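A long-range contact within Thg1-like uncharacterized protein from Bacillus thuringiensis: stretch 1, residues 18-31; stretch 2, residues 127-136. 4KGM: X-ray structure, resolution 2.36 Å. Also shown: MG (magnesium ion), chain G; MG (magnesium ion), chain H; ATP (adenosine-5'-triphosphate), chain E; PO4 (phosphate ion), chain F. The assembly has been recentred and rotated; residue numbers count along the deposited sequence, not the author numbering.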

# COMPACT_ATOMS: atom_id res chain seq x y z
N LYS A 18 -3.24 2.08 6.24
CA LYS A 18 -3.35 3.17 7.19
C LYS A 18 -2.34 4.28 6.88
O LYS A 18 -1.18 4.01 6.57
CB LYS A 18 -3.15 2.68 8.63
CG LYS A 18 -4.33 1.90 9.18
CD LYS A 18 -4.16 1.61 10.66
CE LYS A 18 -5.42 1.01 11.26
NZ LYS A 18 -5.23 0.68 12.71
N LEU A 19 -2.80 5.52 6.97
CA LEU A 19 -1.93 6.67 6.80
C LEU A 19 -1.11 6.87 8.06
O LEU A 19 -1.61 6.69 9.17
CB LEU A 19 -2.76 7.93 6.52
CG LEU A 19 -3.59 7.96 5.23
CD1 LEU A 19 -4.56 9.13 5.26
CD2 LEU A 19 -2.69 8.04 4.01
N PRO A 20 0.18 7.23 7.90
CA PRO A 20 1.00 7.56 9.06
C PRO A 20 0.38 8.72 9.84
O PRO A 20 -0.12 9.66 9.23
CB PRO A 20 2.35 7.98 8.44
CG PRO A 20 2.05 8.24 6.99
CD PRO A 20 0.93 7.32 6.64
N GLU A 21 0.41 8.63 11.16
CA GLU A 21 -0.26 9.61 12.02
C GLU A 21 0.58 10.86 12.25
O GLU A 21 1.70 10.98 11.74
CB GLU A 21 -0.61 8.97 13.37
CG GLU A 21 -1.50 7.74 13.26
CD GLU A 21 -1.74 7.07 14.61
OE1 GLU A 21 -1.32 7.64 15.64
OE2 GLU A 21 -2.34 5.98 14.64
N ARG A 22 0.02 11.79 13.02
CA ARG A 22 0.68 13.04 13.38
C ARG A 22 1.22 13.84 12.20
O ARG A 22 2.31 14.41 12.26
CB ARG A 22 1.79 12.80 14.41
CG ARG A 22 1.28 12.37 15.78
CD ARG A 22 2.37 12.46 16.84
NE ARG A 22 2.85 13.83 17.00
CZ ARG A 22 2.26 14.74 17.77
NH1 ARG A 22 1.16 14.43 18.44
NH2 ARG A 22 2.76 15.96 17.87
N MET A 23 0.44 13.89 11.12
CA MET A 23 0.76 14.72 9.97
C MET A 23 -0.51 15.08 9.19
O MET A 23 -1.49 14.34 9.23
CB MET A 23 1.81 14.05 9.08
CG MET A 23 1.39 12.74 8.45
SD MET A 23 2.71 12.07 7.41
CE MET A 23 4.02 11.87 8.62
N PRO A 24 -0.50 16.25 8.51
CA PRO A 24 -1.67 16.75 7.78
C PRO A 24 -2.28 15.73 6.82
O PRO A 24 -1.55 15.08 6.06
CB PRO A 24 -1.10 17.92 6.99
CG PRO A 24 0.02 18.42 7.82
CD PRO A 24 0.62 17.20 8.46
N VAL A 25 -3.60 15.58 6.87
CA VAL A 25 -4.32 14.71 5.96
C VAL A 25 -5.25 15.53 5.06
O VAL A 25 -5.97 16.41 5.53
CB VAL A 25 -5.15 13.65 6.72
CG1 VAL A 25 -6.14 12.97 5.79
CG2 VAL A 25 -4.23 12.63 7.38
N ILE A 26 -5.21 15.25 3.76
CA ILE A 26 -6.09 15.90 2.81
C ILE A 26 -7.05 14.90 2.18
O ILE A 26 -6.64 13.85 1.68
CB ILE A 26 -5.29 16.60 1.69
CG1 ILE A 26 -4.47 17.75 2.26
CG2 ILE A 26 -6.23 17.11 0.60
CD1 ILE A 26 -5.31 18.89 2.79
N VAL A 27 -8.34 15.23 2.21
CA VAL A 27 -9.36 14.41 1.55
C VAL A 27 -10.04 15.21 0.45
O VAL A 27 -10.57 16.30 0.70
CB VAL A 27 -10.44 13.95 2.54
CG1 VAL A 27 -11.51 13.14 1.82
CG2 VAL A 27 -9.81 13.13 3.66
N ARG A 28 -10.02 14.69 -0.78
CA ARG A 28 -10.74 15.33 -1.87
C ARG A 28 -11.91 14.49 -2.36
O ARG A 28 -11.79 13.29 -2.60
CB ARG A 28 -9.80 15.70 -3.04
CG ARG A 28 -10.49 16.56 -4.10
CD ARG A 28 -9.51 17.23 -5.06
NE ARG A 28 -8.87 16.28 -5.97
CZ ARG A 28 -7.58 15.97 -5.94
NH1 ARG A 28 -6.78 16.54 -5.05
NH2 ARG A 28 -7.08 15.09 -6.80
N ILE A 29 -13.06 15.14 -2.50
CA ILE A 29 -14.26 14.49 -2.99
C ILE A 29 -14.67 15.16 -4.30
O ILE A 29 -14.79 16.36 -4.36
CB ILE A 29 -15.40 14.60 -1.95
CG1 ILE A 29 -15.08 13.74 -0.75
CG2 ILE A 29 -16.73 14.18 -2.54
CD1 ILE A 29 -15.65 14.27 0.54
N ASP A 30 -14.87 14.37 -5.34
CA ASP A 30 -15.21 14.91 -6.66
C ASP A 30 -16.46 14.24 -7.24
O ASP A 30 -16.55 13.01 -7.28
CB ASP A 30 -14.03 14.76 -7.62
CG ASP A 30 -14.23 15.54 -8.91
OD1 ASP A 30 -14.88 15.01 -9.84
OD2 ASP A 30 -13.74 16.69 -9.00
N GLY A 31 -17.40 15.06 -7.70
CA GLY A 31 -18.65 14.56 -8.25
C GLY A 31 -18.45 13.69 -9.48
O GLY A 31 -17.65 14.02 -10.36
N THR A 127 -23.56 11.16 -7.38
CA THR A 127 -22.56 10.34 -6.70
C THR A 127 -21.20 11.03 -6.67
O THR A 127 -20.94 11.94 -7.46
CB THR A 127 -22.42 8.95 -7.35
OG1 THR A 127 -22.17 9.10 -8.75
CG2 THR A 127 -23.69 8.13 -7.15
N PHE A 128 -20.34 10.59 -5.76
CA PHE A 128 -19.03 11.19 -5.58
C PHE A 128 -17.97 10.11 -5.38
O PHE A 128 -18.28 9.00 -4.95
CB PHE A 128 -19.03 12.10 -4.35
CG PHE A 128 -19.97 13.27 -4.45
CD1 PHE A 128 -21.32 13.13 -4.14
CD2 PHE A 128 -19.51 14.51 -4.85
CE1 PHE A 128 -22.18 14.21 -4.23
CE2 PHE A 128 -20.37 15.59 -4.94
CZ PHE A 128 -21.70 15.44 -4.63
N ASP A 129 -16.73 10.45 -5.69
CA ASP A 129 -15.61 9.58 -5.35
C ASP A 129 -14.85 10.23 -4.20
O ASP A 129 -15.07 11.41 -3.90
CB ASP A 129 -14.69 9.36 -6.54
CG ASP A 129 -13.61 10.42 -6.66
OD1 ASP A 129 -13.94 11.62 -6.60
OD2 ASP A 129 -12.43 10.04 -6.81
N GLY A 130 -13.95 9.48 -3.58
CA GLY A 130 -13.17 10.00 -2.48
C GLY A 130 -11.75 9.47 -2.49
O GLY A 130 -11.51 8.31 -2.82
N ARG A 131 -10.80 10.33 -2.12
CA ARG A 131 -9.41 9.93 -2.03
C ARG A 131 -8.72 10.66 -0.89
O ARG A 131 -8.95 11.85 -0.67
CB ARG A 131 -8.68 10.18 -3.35
CG ARG A 131 -8.63 11.63 -3.78
CD ARG A 131 -8.15 11.77 -5.22
NE ARG A 131 -9.10 11.19 -6.16
CZ ARG A 131 -8.94 11.17 -7.47
NH1 ARG A 131 -7.84 11.69 -8.01
NH2 ARG A 131 -9.86 10.61 -8.25
N ALA A 132 -7.88 9.95 -0.14
CA ALA A 132 -7.18 10.54 0.99
C ALA A 132 -5.67 10.45 0.80
O ALA A 132 -5.19 9.62 0.03
CB ALA A 132 -7.60 9.88 2.29
N GLN A 133 -4.95 11.31 1.51
CA GLN A 133 -3.49 11.34 1.41
C GLN A 133 -2.92 12.13 2.58
O GLN A 133 -3.66 12.74 3.36
CB GLN A 133 -3.07 12.01 0.11
CG GLN A 133 -3.23 13.52 0.11
CD GLN A 133 -2.98 14.13 -1.26
OE1 GLN A 133 -3.67 13.82 -2.23
NE2 GLN A 133 -1.98 15.01 -1.34
N VAL A 134 -1.59 12.14 2.69
CA VAL A 134 -0.92 12.98 3.67
C VAL A 134 -0.07 14.03 2.96
O VAL A 134 0.27 13.89 1.78
CB VAL A 134 -0.02 12.17 4.63
CG1 VAL A 134 -0.86 11.21 5.46
CG2 VAL A 134 1.05 11.42 3.85
N LEU A 135 0.26 15.09 3.69
CA LEU A 135 1.10 16.16 3.17
C LEU A 135 2.02 16.66 4.26
O LEU A 135 1.63 16.74 5.42
CB LEU A 135 0.25 17.32 2.65
CG LEU A 135 -0.40 17.19 1.27
CD1 LEU A 135 -1.16 18.46 0.94
CD2 LEU A 135 0.65 16.92 0.21
N PRO A 136 3.26 17.01 3.90
CA PRO A 136 4.13 17.69 4.85
C PRO A 136 3.56 19.07 5.17
O PRO A 136 2.84 19.64 4.35
CB PRO A 136 5.47 17.81 4.10
CG PRO A 136 5.13 17.61 2.66
CD PRO A 136 3.94 16.71 2.62
MG MG G . -16.31 15.35 -11.38
MG MG H . -14.13 17.77 -11.03
PG ATP E . -15.75 12.75 -13.75
O1G ATP E . -14.42 12.95 -14.44
O2G ATP E . -16.27 11.33 -13.78
O3G ATP E . -15.83 13.39 -12.39
PB ATP E . -17.05 15.14 -14.51
O1B ATP E . -17.48 15.43 -13.09
O2B ATP E . -17.94 15.58 -15.64
O3B ATP E . -16.79 13.56 -14.68
PA ATP E . -15.23 17.21 -14.13
O1A ATP E . -13.99 17.75 -14.80
O2A ATP E . -15.29 17.08 -12.63
O3A ATP E . -15.60 15.78 -14.77
O5' ATP E . -16.50 18.08 -14.60
C5' ATP E . -17.11 19.02 -13.73
C4' ATP E . -18.38 19.56 -14.39
O4' ATP E . -19.26 20.14 -13.42
C3' ATP E . -18.06 20.65 -15.40
O3' ATP E . -18.33 20.17 -16.73
C2' ATP E . -18.99 21.80 -15.07
O2' ATP E . -19.75 22.18 -16.22
C1' ATP E . -19.90 21.28 -13.97
N9 ATP E . -20.13 22.32 -12.93
C8 ATP E . -19.34 22.56 -11.87
N7 ATP E . -19.84 23.58 -11.11
C5 ATP E . -20.97 24.00 -11.70
C6 ATP E . -22.00 25.04 -11.43
N6 ATP E . -21.90 25.85 -10.34
N1 ATP E . -23.03 25.15 -12.29
C2 ATP E . -23.13 24.35 -13.37
N3 ATP E . -22.25 23.39 -13.68
C4 ATP E . -21.16 23.17 -12.90
P PO4 F . -8.72 10.16 -11.70
O1 PO4 F . -8.55 8.66 -11.60
O2 PO4 F . -8.94 10.54 -13.15
O3 PO4 F . -9.91 10.60 -10.88
O4 PO4 F . -7.47 10.85 -11.20
O HOH W 1 -4.23 15.62 -4.31
O HOH W 2 -11.49 12.62 -5.36
O HOH W 3 -12.20 17.47 -11.23

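Adjacent antiparallel strands show how a regular backbone ladder leaves side-chain torsions to decide what each face of a sheet does, and residues 25-31 and 128-134 of this Thg1-like protein make a compact example. The strands run at 160° to one another. Ile26, Arg28 and Asp30 form the hydrogen-bonded pairs with Gln133, Arg131 and Asp129: Arg28 N donates to Arg131 O (3.0 Å) and Arg131 N returns the bond to Arg28 O (3.2 Å), whereas the bond from Gln133 N to Ile26 O (3.1 Å) is weak. Beyond the strand, Leu135 N still reaches Pro24 O at 3.0 Å.

One face is apolar. Val134, with chi1 in m, places CG1 4.1 Å from Val25 CG2 and 3.9 Å from Leu19 CB, while Met23, p at chi1, brings SD to 3.9 Å from Val134 CB; the loop preceding the first strand thus folds back over the valine. Farther along, Ile29 CG2 packs 3.6 Å from Phe128 CB, and the Phe128 ring extends past Gly31, its CD2 3.5 Å from Gly31 CA.

The other face is largely polar. Arg28 leaves its backbone as t, t, then turns at chi3 (p), so that Arg131 CD lies over one face of its guanidinium. The like charges come close, Arg28 NH2 to Arg131 NH1 at 3.7 Å, but each has other partners: a water links Arg28 NH1 to Gln133 OE1 (2.8 Å to each), and Arg131 NH2 forms a salt bridge with Asp129 OD2 (3.0 Å) and donates to phosphate O3 (2.6 Å). Asp129, at chi1 88°, also turns OD1 to 3.2 Å from Asp30 N, a weak bond. Asp30, t at chi1, divides its carboxylate between two magnesium ions, OD1 2.1 Å from one and OD2 2.3 Å from the other; both ions also bind ATP.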